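Local coordinates for transcriptional regulator, putative (Vibrio cholerae O1 biovar eltor str. N16961, PDB 3BJN), which is probably a DNA-binding transcriptional repressor of the IclR family, acting on allantoin and glyoxylate utilization operons, here as its C-terminal domain alone, at residues A126-G131 and Q160-L165; L64-S69 and T114-P119. One frame throughout, in Å; residues are numbered along the deposited sequence.

Contact 1. Residues A126-G131 and Q160-L165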
loop_
_atom_site.group_PDB
_atom_site.type_symbol
_atom_site.label_atom_id
_atom_site.label_comp_id
_atom_site.label_asym_id
_atom_site.label_seq_id
_atom_site.Cartn_x
_atom_site.Cartn_y
_atom_site.Cartn_z
ATOM N N ALA A 126 2.716 -0.336 -4.293
ATOM C CA ALA A 126 2.435 -0.054 -5.701
ATOM C C ALA A 126 0.961 -0.320 -5.999
ATOM O O ALA A 126 0.371 -1.176 -5.365
ATOM C CB ALA A 126 3.350 -0.892 -6.609
ATOM N N PRO A 127 0.377 0.417 -6.955
ATOM C CA PRO A 127 -1.070 0.301 -7.195
ATOM C C PRO A 127 -1.410 -0.947 -8.003
ATOM O O PRO A 127 -0.622 -1.379 -8.863
ATOM C CB PRO A 127 -1.383 1.536 -8.047
ATOM C CG PRO A 127 -0.086 1.778 -8.833
ATOM C CD PRO A 127 1.014 1.393 -7.887
ATOM N N VAL A 128 -2.588 -1.499 -7.729
ATOM C CA VAL A 128 -3.142 -2.573 -8.558
ATOM C C VAL A 128 -4.266 -1.926 -9.330
ATOM O O VAL A 128 -5.186 -1.361 -8.741
ATOM C CB VAL A 128 -3.661 -3.734 -7.701
ATOM C CG1 VAL A 128 -4.383 -4.761 -8.548
ATOM C CG2 VAL A 128 -2.502 -4.390 -6.944
HETATM N N MSE A 129 -4.147 -2.000 -10.652
HETATM C CA MSE A 129 -5.029 -1.324 -11.582
HETATM C C MSE A 129 -5.784 -2.345 -12.416
HETATM O O MSE A 129 -5.207 -3.363 -12.815
HETATM C CB MSE A 129 -4.215 -0.438 -12.551
HETATM C CG MSE A 129 -3.199 0.500 -11.917
HETATM SE SE MSE A 129 -4.142 1.956 -11.030
HETATM C CE MSE A 129 -5.018 2.854 -12.549
ATOM N N LYS A 130 -7.054 -2.055 -12.692
ATOM C CA LYS A 130 -7.813 -2.774 -13.717
ATOM C C LYS A 130 -8.158 -1.715 -14.736
ATOM O O LYS A 130 -9.038 -0.883 -14.506
ATOM C CB LYS A 130 -9.070 -3.435 -13.147
ATOM C CG LYS A 130 -9.881 -4.249 -14.191
ATOM C CD LYS A 130 -11.162 -4.780 -13.569
ATOM C CE LYS A 130 -12.200 -5.180 -14.615
ATOM N NZ LYS A 130 -13.562 -5.214 -13.992
ATOM N N GLY A 131 -7.411 -1.726 -15.836
ATOM C CA GLY A 131 -7.459 -0.654 -16.815
ATOM C C GLY A 131 -7.011 0.645 -16.172
ATOM O O GLY A 131 -5.947 0.706 -15.556
ATOM N N GLN A 160 6.674 -5.651 -9.188
ATOM C CA GLN A 160 6.492 -6.920 -9.881
ATOM C C GLN A 160 5.197 -7.606 -9.427
ATOM O O GLN A 160 4.425 -8.099 -10.254
ATOM C CB GLN A 160 7.720 -7.799 -9.558
ATOM C CG GLN A 160 7.680 -9.165 -10.167
ATOM C CD GLN A 160 8.912 -9.971 -9.810
ATOM O OE1 GLN A 160 9.586 -9.701 -8.805
ATOM N NE2 GLN A 160 9.193 -10.987 -10.608
ATOM N N ALA A 161 4.967 -7.603 -8.113
ATOM C CA ALA A 161 3.757 -8.192 -7.540
ATOM C C ALA A 161 2.491 -7.499 -8.035
ATOM O O ALA A 161 1.559 -8.151 -8.480
ATOM C CB ALA A 161 3.830 -8.157 -5.999
ATOM N N ALA A 162 2.479 -6.170 -7.952
ATOM C CA ALA A 162 1.321 -5.373 -8.367
ATOM C C ALA A 162 1.022 -5.543 -9.864
ATOM O O ALA A 162 -0.139 -5.687 -10.278
ATOM C CB ALA A 162 1.574 -3.931 -8.028
ATOM N N ARG A 163 2.076 -5.544 -10.683
ATOM C CA ARG A 163 1.901 -5.705 -12.134
ATOM C C ARG A 163 1.314 -7.073 -12.513
ATOM O O ARG A 163 0.643 -7.220 -13.540
ATOM C CB ARG A 163 3.224 -5.448 -12.835
ATOM C CG ARG A 163 3.148 -5.458 -14.341
ATOM C CD ARG A 163 4.262 -4.644 -14.932
ATOM N NE ARG A 163 4.144 -4.550 -16.385
ATOM C CZ ARG A 163 5.018 -3.905 -17.152
ATOM N NH1 ARG A 163 6.049 -3.280 -16.598
ATOM N NH2 ARG A 163 4.844 -3.856 -18.459
ATOM N N ALA A 164 1.564 -8.071 -11.678
ATOM C CA ALA A 164 1.119 -9.432 -11.923
ATOM C C ALA A 164 -0.372 -9.596 -11.663
ATOM O O ALA A 164 -0.952 -10.606 -12.068
ATOM C CB ALA A 164 1.895 -10.395 -11.086
ATOM N N LEU A 165 -0.979 -8.583 -11.031
ATOM C CA LEU A 165 -2.412 -8.564 -10.722
ATOM C C LEU A 165 -3.211 -7.569 -11.572
ATOM O O LEU A 165 -4.448 -7.590 -11.525
ATOM C CB LEU A 165 -2.622 -8.227 -9.235
ATOM C CG LEU A 165 -2.165 -9.236 -8.188
ATOM C CD1 LEU A 165 -2.230 -8.596 -6.775
ATOM C CD2 LEU A 165 -2.969 -10.536 -8.257
ATOM O OXT LEU A 165 -2.695 -6.708 -12.298
HETATM O O HOH W 1 -1.858 -3.819 -11.642
HETATM O O HOH W 2 -6.274 -5.717 -12.206
#
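A162 packs against A126 and P127, and L165 against V128, setting the C-terminal part of helix 144-163 and the chain terminus on strand 121-130, helix on sheet in the GAF-like C-terminal domain of an IclR-type regulator. A162 CB lies 3.5 Å from the carbonyl O of P127 and makes a methyl-to-methyl touch with A126 CB at 3.8 Å. The small side chains let the helix and strand backbones approach, the CA atoms of V128 and A162 being 5.3 Å apart. V128 divides its two methyls between A162 and L165. With CG1 anti to the backbone N (chi1 173°), that branch meets L165 CB at 3.9 Å, while CG2, anti to the carbonyl carbon, lies 4.2 Å from both A162 CA and A162 CB. The V128 and L165 side chains cross obliquely, and I138 of the adjoining strand 133-143 touches both; L165 also reaches V18 of helix 12-26. No direct hydrogen bond joins the segments. Two waters bridge them instead beside the apolar patch: one accepts from M129 N and donates to A162 O. The other donates to M129 O and to the terminal carboxylate oxygen L165 O, at 2.7 Å from each.

Contact 2. Residues L64-S69 and T114-P119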
loop_
_atom_site.group_PDB
_atom_site.type_symbol
_atom_site.label_atom_id
_atom_site.label_comp_id
_atom_site.label_asym_id
_atom_site.label_seq_id
_atom_site.Cartn_x
_atom_site.Cartn_y
_atom_site.Cartn_z
ATOM N N LEU A 64 -7.195 6.408 5.368
ATOM C CA LEU A 64 -6.546 6.588 4.085
ATOM C C LEU A 64 -5.901 7.964 4.077
ATOM O O LEU A 64 -6.487 8.967 3.610
ATOM C CB LEU A 64 -7.606 6.431 2.984
ATOM C CG LEU A 64 -7.330 5.826 1.618
ATOM C CD1 LEU A 64 -6.387 4.710 1.626
ATOM C CD2 LEU A 64 -8.684 5.474 0.918
ATOM N N LEU A 65 -4.685 8.026 4.640
ATOM C CA LEU A 65 -4.048 9.319 4.901
ATOM C C LEU A 65 -2.542 9.186 5.035
ATOM O O LEU A 65 -1.808 9.886 4.334
ATOM C CB LEU A 65 -4.630 9.969 6.164
ATOM C CG LEU A 65 -4.014 11.270 6.721
ATOM C CD1 LEU A 65 -4.299 12.381 5.718
ATOM C CD2 LEU A 65 -4.585 11.621 8.079
ATOM N N ARG A 66 -2.095 8.318 5.942
ATOM C CA ARG A 66 -0.672 8.116 6.202
ATOM C C ARG A 66 -0.165 6.815 5.581
ATOM O O ARG A 66 -0.923 5.859 5.421
ATOM C CB ARG A 66 -0.392 8.096 7.705
ATOM C CG ARG A 66 -0.842 9.352 8.472
ATOM C CD ARG A 66 -0.264 10.625 7.891
ATOM N NE ARG A 66 -0.737 11.809 8.617
ATOM C CZ ARG A 66 -0.699 13.060 8.147
ATOM N NH1 ARG A 66 -0.211 13.322 6.937
ATOM N NH2 ARG A 66 -1.162 14.052 8.894
ATOM N N GLY A 67 1.126 6.802 5.253
ATOM C CA GLY A 67 1.787 5.570 4.813
ATOM C C GLY A 67 1.769 5.394 3.307
ATOM O O GLY A 67 0.890 5.915 2.618
ATOM N N ALA A 68 2.731 4.609 2.819
ATOM C CA ALA A 68 2.874 4.352 1.380
ATOM C C ALA A 68 1.608 3.811 0.720
ATOM O O ALA A 68 1.290 4.234 -0.371
ATOM C CB ALA A 68 4.044 3.407 1.138
ATOM N N SER A 69 0.890 2.899 1.381
ATOM C CA SER A 69 -0.297 2.282 0.780
ATOM C C SER A 69 -1.379 3.341 0.550
ATOM O O SER A 69 -1.973 3.412 -0.536
ATOM C CB SER A 69 -0.885 1.219 1.723
ATOM O OG SER A 69 0.036 0.188 1.992
ATOM N N THR A 114 8.244 6.166 5.728
ATOM C CA THR A 114 8.986 5.717 6.907
ATOM C C THR A 114 8.384 6.302 8.182
ATOM O O THR A 114 8.276 7.541 8.314
ATOM C CB THR A 114 10.485 6.131 6.832
ATOM O OG1 THR A 114 10.586 7.549 6.643
ATOM C CG2 THR A 114 11.189 5.415 5.685
ATOM N N SER A 115 7.979 5.417 9.100
ATOM C CA SER A 115 7.536 5.795 10.427
ATOM C C SER A 115 6.309 6.730 10.451
ATOM O O SER A 115 6.141 7.482 11.412
ATOM C CB SER A 115 8.698 6.406 11.230
ATOM O OG SER A 115 9.722 5.446 11.474
ATOM N N GLU A 116 5.469 6.683 9.414
ATOM C CA GLU A 116 4.275 7.564 9.396
ATOM C C GLU A 116 3.159 6.973 10.226
ATOM O O GLU A 116 2.264 7.709 10.684
ATOM C CB GLU A 116 3.769 7.826 7.977
ATOM C CG GLU A 116 4.759 8.567 7.092
ATOM C CD GLU A 116 4.187 8.929 5.748
ATOM O OE1 GLU A 116 2.944 8.818 5.582
ATOM O OE2 GLU A 116 4.970 9.340 4.856
ATOM N N ILE A 117 3.204 5.653 10.392
ATOM C CA ILE A 117 2.171 4.908 11.120
ATOM C C ILE A 117 2.713 4.290 12.414
ATOM O O ILE A 117 2.175 4.545 13.489
ATOM C CB ILE A 117 1.498 3.854 10.217
ATOM C CG1 ILE A 117 0.797 4.563 9.051
ATOM C CG2 ILE A 117 0.445 3.055 11.002
ATOM C CD1 ILE A 117 0.355 3.643 7.947
ATOM N N ASP A 118 3.793 3.501 12.287
ATOM C CA ASP A 118 4.413 2.801 13.413
ATOM C C ASP A 118 5.876 3.233 13.399
ATOM O O ASP A 118 6.547 3.080 12.372
ATOM C CB ASP A 118 4.348 1.271 13.187
ATOM C CG ASP A 118 2.938 0.744 13.145
ATOM O OD1 ASP A 118 2.202 0.995 14.124
ATOM O OD2 ASP A 118 2.580 0.053 12.165
ATOM N N PRO A 119 6.381 3.754 14.538
ATOM C CA PRO A 119 7.771 4.175 14.593
ATOM C C PRO A 119 8.695 3.019 14.231
ATOM O O PRO A 119 8.524 1.904 14.742
ATOM C CB PRO A 119 7.961 4.558 16.085
ATOM C CG PRO A 119 6.611 4.993 16.521
ATOM C CD PRO A 119 5.692 3.991 15.816
#
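With CG anti to its own carbonyl carbon (chi1 -63°) and the chain extended beyond it, E116 reaches G67, where OE1 accepts the backbone N-H of G67 at 2.7 Å. The bond is fairly straight, 163° at the hydrogen, but the donor stands above the carboxylate plane, 40° out of it. The other oxygen, OE2, makes a salt bridge to K71, one turn along the same helix, so the carboxylate is gripped from two points and its rotation is probably restrained. I117, which also touches S55 and F56 of a loop, comes in beside it: CD1 rests 3.6 Å from R66 O, and CG1 lies 4.0 Å from R66 CB. G67, with no side chain and a positive phi, lets I117 CD1 sit 3.9 Å from its CA. Thus a loop glutamate joins the approach to helix 67-76 to the edge-strand side of the antiparallel sheet in the IclR C-terminal domain. The loop between strands 111-114 and 121-130 meets the N-terminal part of helix 67-76; alongside, A68 N hydrogen-bonds to S113 OG on strand 111-114, and A68 packs on S125 of strand 121-130.

How the contacts relate
Both contacts involve the chain around strand 121-130: contact 2 uses the loop that leads into it, and contact 1 its far end. Their centres are 20 Å apart, on opposite sides of the centre of the chain, and their nearest atoms are about 6 Å apart, so they do not touch. Helix 67-76 links them: its N-terminal part lies in contact 2, and its V72 and Y76 pack on P127, with Y76 also on M129, beside contact 1. Contact 1 is mainly apolar and water-bridged, whereas contact 2 turns on a carboxylate hydrogen-bonded to a backbone N-H. In sequence they follow in series, contact 2 closing before contact 1 opens.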